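Local coordinates for protein plasma serine protease inhibitor (Homo sapiens, PDB 3DY0) that inhibits serine proteases of blood plasma and other body fluids in a heparin-dependent way, acting as a serpin whose exposed reactive-centre loop is cleaved by the target, at residues 171-176 / 221-226. Sequence-based numbering, arbitrary orientation.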
# COMPACT_ATOMS: atom_id res chain seq x y z
N ALA A 171 4.09 -15.05 -2.04
CA ALA A 171 3.48 -16.24 -1.50
C ALA A 171 2.88 -17.10 -2.60
O ALA A 171 2.46 -16.60 -3.64
CB ALA A 171 2.40 -15.86 -0.51
N LYS A 172 2.86 -18.40 -2.35
CA LYS A 172 2.25 -19.34 -3.29
C LYS A 172 0.81 -19.46 -2.84
O LYS A 172 0.51 -19.29 -1.65
CB LYS A 172 2.91 -20.71 -3.17
CG LYS A 172 4.37 -20.76 -3.54
CD LYS A 172 4.94 -22.13 -3.24
CE LYS A 172 6.39 -22.24 -3.69
NZ LYS A 172 6.96 -23.57 -3.34
N TRP A 173 -0.09 -19.74 -3.77
CA TRP A 173 -1.49 -19.95 -3.40
C TRP A 173 -1.46 -21.24 -2.60
O TRP A 173 -0.58 -22.07 -2.81
CB TRP A 173 -2.37 -20.18 -4.63
CG TRP A 173 -2.53 -19.02 -5.53
CD1 TRP A 173 -2.15 -18.94 -6.84
CD2 TRP A 173 -3.15 -17.76 -5.22
NE1 TRP A 173 -2.50 -17.71 -7.36
CE2 TRP A 173 -3.11 -16.97 -6.39
CE3 TRP A 173 -3.73 -17.23 -4.06
CZ2 TRP A 173 -3.64 -15.68 -6.44
CZ3 TRP A 173 -4.26 -15.94 -4.11
CH2 TRP A 173 -4.20 -15.18 -5.29
N GLU A 174 -2.40 -21.40 -1.67
CA GLU A 174 -2.46 -22.64 -0.91
C GLU A 174 -2.70 -23.75 -1.93
O GLU A 174 -2.14 -24.84 -1.84
CB GLU A 174 -3.61 -22.58 0.09
CG GLU A 174 -3.71 -23.79 0.99
CD GLU A 174 -4.80 -23.65 2.03
OE1 GLU A 174 -5.98 -23.52 1.64
OE2 GLU A 174 -4.48 -23.67 3.24
N THR A 175 -3.56 -23.45 -2.91
CA THR A 175 -3.87 -24.37 -4.00
C THR A 175 -3.66 -23.60 -5.29
O THR A 175 -4.35 -22.62 -5.56
CB THR A 175 -5.34 -24.84 -3.93
OG1 THR A 175 -5.55 -25.56 -2.71
CG2 THR A 175 -5.66 -25.74 -5.13
N SER A 176 -2.69 -24.04 -6.09
CA SER A 176 -2.39 -23.36 -7.35
C SER A 176 -3.45 -23.59 -8.42
O SER A 176 -4.26 -24.51 -8.32
CB SER A 176 -1.04 -23.83 -7.89
OG SER A 176 -1.13 -25.16 -8.37
N VAL A 221 -9.25 -16.16 -1.47
CA VAL A 221 -8.36 -17.17 -2.04
C VAL A 221 -7.13 -17.16 -1.15
O VAL A 221 -6.33 -16.23 -1.17
CB VAL A 221 -7.96 -16.81 -3.49
CG1 VAL A 221 -7.15 -17.96 -4.10
CG2 VAL A 221 -9.20 -16.53 -4.32
N PRO A 222 -6.94 -18.23 -0.36
CA PRO A 222 -5.81 -18.33 0.56
C PRO A 222 -4.40 -18.56 0.01
O PRO A 222 -4.20 -19.23 -1.00
CB PRO A 222 -6.24 -19.46 1.49
CG PRO A 222 -6.95 -20.38 0.55
CD PRO A 222 -7.80 -19.43 -0.28
N TYR A 223 -3.43 -17.97 0.70
CA TYR A 223 -2.03 -18.14 0.35
C TYR A 223 -1.49 -19.15 1.35
O TYR A 223 -2.13 -19.43 2.36
CB TYR A 223 -1.25 -16.84 0.55
CG TYR A 223 -1.55 -15.78 -0.47
CD1 TYR A 223 -1.16 -15.94 -1.80
CD2 TYR A 223 -2.23 -14.62 -0.12
CE1 TYR A 223 -1.45 -14.98 -2.75
CE2 TYR A 223 -2.53 -13.65 -1.06
CZ TYR A 223 -2.14 -13.84 -2.38
OH TYR A 223 -2.44 -12.88 -3.32
N GLN A 224 -0.32 -19.71 1.06
CA GLN A 224 0.30 -20.62 2.01
C GLN A 224 0.61 -19.70 3.18
O GLN A 224 1.21 -18.64 2.98
CB GLN A 224 1.59 -21.22 1.46
CG GLN A 224 1.38 -22.44 0.60
CD GLN A 224 2.68 -23.13 0.24
OE1 GLN A 224 2.69 -24.30 -0.13
NE2 GLN A 224 3.78 -22.39 0.32
N GLY A 225 0.20 -20.08 4.38
CA GLY A 225 0.44 -19.23 5.53
C GLY A 225 -0.86 -18.57 5.94
O GLY A 225 -1.93 -18.97 5.49
N ASN A 226 -0.79 -17.54 6.78
CA ASN A 226 -1.99 -16.87 7.27
C ASN A 226 -2.59 -15.83 6.33
O ASN A 226 -3.74 -15.43 6.51
CB ASN A 226 -1.71 -16.22 8.63
CG ASN A 226 -2.98 -15.88 9.39
OD1 ASN A 226 -2.93 -15.22 10.43
ND2 ASN A 226 -4.12 -16.33 8.88
O HOH W 1 4.43 -19.50 -0.27
O HOH W 2 -0.09 -25.81 -0.23
O HOH W 3 -3.77 -21.33 4.44
O HOH W 4 -5.36 -21.14 -2.71
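Just past the ends of strands 159-172 and 216-222, the two backbones join through a single bridge between Trp-173 and Tyr-223, the end-to-end directions of 171-174 and 221-224 lying 108° apart. Gln-224 N donates to Lys-172 O (2.9 Å), nearly along the C=O axis. Glu-174 N reaches Pro-222 O, also at 2.9 Å, from above the carbonyl plane. Pro-222, lacking an N-H, can still offer its carbonyl, which also takes a proton from a water that accepts from Thr-175 N. Trp-173 and Tyr-223 each carry CG anti to the carbonyl carbon, so their rings run alongside each other, planes 7° apart but slid so that they barely overlap. Tyr-223 CE1 sits over the rim of the indole face, 3.3 Å from Trp-173 CZ3. Val-221 CG1 meets Trp-173 CE3 obliquely at 3.5 Å, while the short Ala-171 methyl suits the place beside Tyr-223 CD1 (3.8 Å). At the solvent-exposed edge, the extended chains of Lys-172 and Gln-224 run side by side, pointing the same way. Both buried rings find polar partners outside the segments, Trp-173 NE1 with Asp-320 O and Tyr-223 OH with Thr-324 OG1, so this aromatic junction ties both strand ends to the turn and strand start at 320-324.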